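Local coordinates for protein endo-1,4-beta-mannanase (PDB 5Y6T) that probably hydrolyses internal beta-1,4-mannosidic linkages of mannans as a cold-adapted earthworm glycoside hydrolase of the GH5 family, at residues A233-F238 with S285-D290; L281-Q286 with Y316-C321. One frame throughout, in Å; residues are numbered along the deposited sequence.

How the interactions relate
Interactions 1 and 2 are neighbours, with centres about 11 Å apart, each about 18 Å from the centre of the chain, and they share S285 and Q286. Both use the long loop between strands 262-266 and 293-297: residues 285-290 meet the loop after strand 223-228 in interaction 1, while 281-286 meet the turn that leads from helix 308-317 to strand 322-325 in interaction 2. Y287 connects them, since Y287 CE2 lies 3.3 Å from Y320 OH and Y287 OH lies 3.5 Å from V282 CG2. F238 CZ also approaches V282 CG1 at 4.1 Å. Together they tie three connections of the GH5 (beta/alpha)8 barrel to one another.

Interaction 1: residues A233-F238 with S285-D290; sequences AQTDQF and SQYNLD
The irregular backbones of 233-238 and 285-290 run at 149° to each other, roughly antiparallel, and come nearest at T235 and Y287, whose CA atoms are 5.6 Å apart. T235 OG1 donates to Y287 O at 3.0 Å, meeting a lone pair in the carbonyl plane. With OG1 turned opposite the T235 backbone N (chi1 -177°), the same hydroxyl also accepts from Q237 N at 3.1 Å, closing an ST turn. A water reinforces the joint, accepting from D236 N and donating to Y287 O at 2.7 Å from the latter. The Y287 ring lies by T235 CB and CG2 and meets F238 obliquely, their planes 71° apart and F238 CE2 3.7 Å from Y287 CD1. Q286 OE1 sits in the plane of the F238 ring at its edge, and Y287 OH bonds to S277 O. Q237 CG rests 3.3 Å from Q286 O. L289 CD2 presses on Q234 O at 3.2 Å, and that buried carbonyl finds no polar partner. The contact joins two neighbouring loops of the GH5 barrel, those after strands 223-228 and 262-266. Y287 O is thus gripped by two donors, hydroxyl and water, while F238, Q237 and L289 add van der Waals packing.

Interaction 2: residues L281-Q286 with Y316-C321; sequences LVPNSQ and YTQGYC
N284 and Y320 lie at the heart of this contact, with Q318 closing one side. N284 CB sits over the centre of one face of the Y320 ring, 3.6 Å from its centroid, a CH-pi contact. The amide of N284 is inclined 45° to that ring. Because CG is swung opposite the backbone N (chi1 -179°), ND2 reaches G319 O in a weak bond of 3.2 Å, and OD1 is held by N293 ND2. At its far end the tyrosine hydroxyl donates to V282 O at 2.7 Å, approaching from above the carbonyl plane. That oxygen also accepts from W314 NE1, so two donors satisfy it. Q318 contributes chiefly through its backbone: N284 N donates to Q318 O at 2.9 Å, nearly in line with the carbonyl (174°), and a water bridges the same oxygen to S285 N. The bent Q318 side chain brings OE1 to within 3.5 Å of P283 CB. G319, with its positive phi, lets the chain turn away from helix 308-317 close against N284. The loop before strand 293-297 thus packs against the turn leading from helix 308-317 into strand 322-325, a helix-to-strand connection of the (beta/alpha)8 barrel of GH5 enzymes.

Interaction 1: residues A233-F238 with S285-D290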
# COMPACT_ATOMS: atom_id res chain seq x y z
N ALA A 233 -8.08 8.33 -8.98
CA ALA A 233 -8.04 9.04 -7.74
C ALA A 233 -6.67 9.59 -7.29
O ALA A 233 -6.56 10.12 -6.16
CB ALA A 233 -8.59 8.12 -6.65
N GLN A 234 -5.66 9.50 -8.18
CA GLN A 234 -4.33 9.95 -7.84
C GLN A 234 -3.66 10.75 -8.92
O GLN A 234 -2.46 10.72 -9.07
CB GLN A 234 -3.48 8.78 -7.38
CG GLN A 234 -3.72 8.49 -5.91
CD GLN A 234 -2.75 7.52 -5.24
OE1 GLN A 234 -1.58 7.56 -5.51
NE2 GLN A 234 -3.25 6.75 -4.24
N THR A 235 -4.47 11.46 -9.72
CA THR A 235 -3.87 12.43 -10.66
C THR A 235 -4.91 13.55 -10.87
O THR A 235 -6.09 13.21 -10.96
CB THR A 235 -3.33 11.84 -11.99
OG1 THR A 235 -2.71 12.85 -12.77
CG2 THR A 235 -4.42 11.17 -12.86
N ASP A 236 -4.43 14.79 -11.03
CA ASP A 236 -5.28 15.89 -11.50
C ASP A 236 -5.24 16.04 -13.04
O ASP A 236 -5.87 16.96 -13.61
CB ASP A 236 -4.88 17.17 -10.74
CG ASP A 236 -5.17 17.04 -9.29
OD1 ASP A 236 -6.33 16.73 -9.03
OD2 ASP A 236 -4.27 17.20 -8.45
N GLN A 237 -4.53 15.15 -13.72
CA GLN A 237 -4.47 15.13 -15.16
C GLN A 237 -5.51 14.12 -15.68
O GLN A 237 -6.19 13.44 -14.90
CB GLN A 237 -3.08 14.72 -15.64
CG GLN A 237 -1.98 15.75 -15.28
CD GLN A 237 -2.16 17.11 -15.93
OE1 GLN A 237 -1.94 18.18 -15.31
NE2 GLN A 237 -2.50 17.10 -17.17
N PHE A 238 -5.71 14.12 -17.00
CA PHE A 238 -6.58 13.18 -17.70
C PHE A 238 -8.06 13.25 -17.29
O PHE A 238 -8.81 12.29 -17.51
CB PHE A 238 -6.09 11.71 -17.54
CG PHE A 238 -4.73 11.43 -18.08
CD1 PHE A 238 -4.54 11.23 -19.46
CD2 PHE A 238 -3.65 11.32 -17.25
CE1 PHE A 238 -3.28 10.96 -19.96
CE2 PHE A 238 -2.39 11.02 -17.73
CZ PHE A 238 -2.21 10.85 -19.09
N SER A 285 5.41 10.66 -15.79
CA SER A 285 5.47 12.13 -15.91
C SER A 285 4.17 12.78 -16.37
O SER A 285 3.87 13.91 -15.95
CB SER A 285 6.61 12.56 -16.81
OG SER A 285 7.84 12.46 -16.11
N GLN A 286 3.38 12.08 -17.18
CA GLN A 286 2.09 12.65 -17.62
C GLN A 286 1.11 12.87 -16.51
O GLN A 286 0.21 13.67 -16.68
CB GLN A 286 1.50 11.82 -18.75
CG GLN A 286 2.32 12.01 -20.02
CD GLN A 286 1.83 11.24 -21.19
OE1 GLN A 286 0.82 10.55 -21.12
NE2 GLN A 286 2.55 11.36 -22.29
N TYR A 287 1.28 12.19 -15.37
CA TYR A 287 0.44 12.45 -14.24
C TYR A 287 0.75 13.75 -13.50
O TYR A 287 -0.06 14.21 -12.65
CB TYR A 287 0.46 11.29 -13.23
CG TYR A 287 -0.06 9.98 -13.75
CD1 TYR A 287 -1.31 9.92 -14.33
CD2 TYR A 287 0.67 8.83 -13.62
CE1 TYR A 287 -1.82 8.70 -14.81
CE2 TYR A 287 0.18 7.61 -14.05
CZ TYR A 287 -1.05 7.55 -14.63
OH TYR A 287 -1.52 6.30 -15.08
N ASN A 288 1.92 14.33 -13.79
CA ASN A 288 2.40 15.59 -13.20
C ASN A 288 2.24 15.64 -11.64
O ASN A 288 1.54 16.51 -11.06
CB ASN A 288 1.70 16.80 -13.81
CG ASN A 288 2.46 18.06 -13.48
OD1 ASN A 288 3.66 17.99 -13.22
ND2 ASN A 288 1.75 19.15 -13.33
N LEU A 289 2.78 14.60 -11.01
CA LEU A 289 2.70 14.42 -9.55
C LEU A 289 3.84 15.08 -8.84
O LEU A 289 4.95 15.18 -9.39
CB LEU A 289 2.66 12.90 -9.21
CG LEU A 289 1.51 12.15 -9.84
CD1 LEU A 289 1.66 10.63 -9.73
CD2 LEU A 289 0.16 12.58 -9.33
N ASP A 290 3.56 15.46 -7.60
CA ASP A 290 4.53 16.00 -6.64
C ASP A 290 5.20 15.01 -5.70
O ASP A 290 5.85 15.40 -4.70
CB ASP A 290 3.91 17.18 -5.84
CG ASP A 290 2.71 16.77 -4.99
OD1 ASP A 290 2.26 15.62 -5.09
OD2 ASP A 290 2.02 17.68 -4.39
O HOH W 1 -1.68 15.69 -11.05

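Interaction 2: residues L281-Q286 with Y316-C321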
# COMPACT_ATOMS: atom_id res chain seq x y z
N LEU A 281 0.13 2.18 -19.40
CA LEU A 281 0.02 2.72 -20.77
C LEU A 281 0.58 4.09 -20.97
O LEU A 281 0.80 4.52 -22.13
CB LEU A 281 -1.44 2.70 -21.22
CG LEU A 281 -1.96 1.37 -21.79
CD1 LEU A 281 -1.96 0.25 -20.78
CD2 LEU A 281 -3.35 1.58 -22.38
N VAL A 282 0.75 4.86 -19.88
CA VAL A 282 1.28 6.22 -19.95
C VAL A 282 2.50 6.30 -19.07
O VAL A 282 2.59 5.56 -18.05
CB VAL A 282 0.26 7.28 -19.55
CG1 VAL A 282 -1.02 7.17 -20.39
CG2 VAL A 282 -0.06 7.22 -18.07
N PRO A 283 3.45 7.15 -19.42
CA PRO A 283 4.59 7.42 -18.53
C PRO A 283 4.19 8.23 -17.32
O PRO A 283 3.25 9.03 -17.38
CB PRO A 283 5.56 8.15 -19.42
CG PRO A 283 4.72 8.80 -20.45
CD PRO A 283 3.49 7.98 -20.65
N ASN A 284 4.81 7.95 -16.19
CA ASN A 284 4.43 8.54 -14.91
C ASN A 284 4.49 10.12 -14.99
O ASN A 284 3.74 10.81 -14.32
CB ASN A 284 5.34 8.06 -13.82
CG ASN A 284 4.97 8.63 -12.49
OD1 ASN A 284 3.81 8.63 -12.13
ND2 ASN A 284 5.90 9.19 -11.83
N SER A 285 5.41 10.66 -15.79
CA SER A 285 5.47 12.13 -15.91
C SER A 285 4.17 12.78 -16.37
O SER A 285 3.87 13.91 -15.95
CB SER A 285 6.61 12.56 -16.81
OG SER A 285 7.84 12.46 -16.11
N GLN A 286 3.38 12.08 -17.18
CA GLN A 286 2.09 12.65 -17.62
C GLN A 286 1.11 12.87 -16.51
O GLN A 286 0.21 13.67 -16.68
CB GLN A 286 1.50 11.82 -18.75
CG GLN A 286 2.32 12.01 -20.02
CD GLN A 286 1.83 11.24 -21.19
OE1 GLN A 286 0.82 10.55 -21.12
NE2 GLN A 286 2.55 11.36 -22.29
N TYR A 316 9.55 0.20 -14.88
CA TYR A 316 10.97 0.50 -14.69
C TYR A 316 11.46 1.61 -15.61
O TYR A 316 12.28 2.45 -15.21
CB TYR A 316 11.84 -0.77 -14.81
CG TYR A 316 13.27 -0.49 -14.43
CD1 TYR A 316 13.66 -0.48 -13.07
CD2 TYR A 316 14.20 -0.26 -15.38
CE1 TYR A 316 14.96 -0.18 -12.69
CE2 TYR A 316 15.52 -0.00 -15.03
CZ TYR A 316 15.89 0.07 -13.68
OH TYR A 316 17.17 0.35 -13.28
N THR A 317 10.96 1.60 -16.83
CA THR A 317 11.51 2.47 -17.85
C THR A 317 10.73 3.76 -18.10
O THR A 317 11.22 4.64 -18.77
CB THR A 317 11.61 1.71 -19.18
OG1 THR A 317 10.32 1.27 -19.61
CG2 THR A 317 12.56 0.52 -19.05
N GLN A 318 9.51 3.84 -17.59
CA GLN A 318 8.62 4.98 -17.91
C GLN A 318 8.29 5.79 -16.65
O GLN A 318 7.21 6.46 -16.60
CB GLN A 318 7.36 4.42 -18.56
CG GLN A 318 7.67 3.76 -19.91
CD GLN A 318 8.20 4.77 -20.92
OE1 GLN A 318 7.87 5.92 -20.85
NE2 GLN A 318 9.03 4.30 -21.88
N GLY A 319 9.19 5.80 -15.67
CA GLY A 319 9.13 6.88 -14.63
C GLY A 319 8.55 6.51 -13.28
O GLY A 319 8.43 7.36 -12.38
N TYR A 320 8.23 5.23 -13.08
CA TYR A 320 7.65 4.76 -11.80
C TYR A 320 8.75 4.34 -10.82
O TYR A 320 9.88 4.05 -11.20
CB TYR A 320 6.63 3.65 -12.04
CG TYR A 320 5.50 4.08 -12.93
CD1 TYR A 320 5.62 4.05 -14.32
CD2 TYR A 320 4.38 4.70 -12.42
CE1 TYR A 320 4.63 4.53 -15.17
CE2 TYR A 320 3.40 5.17 -13.23
CZ TYR A 320 3.50 5.10 -14.61
OH TYR A 320 2.51 5.61 -15.37
N CYS A 321 8.43 4.35 -9.52
CA CYS A 321 9.37 3.99 -8.51
C CYS A 321 9.20 2.56 -7.95
O CYS A 321 9.88 2.16 -7.04
CB CYS A 321 9.37 4.99 -7.35
SG CYS A 321 7.89 4.97 -6.30
O HOH W 2 7.85 9.38 -16.90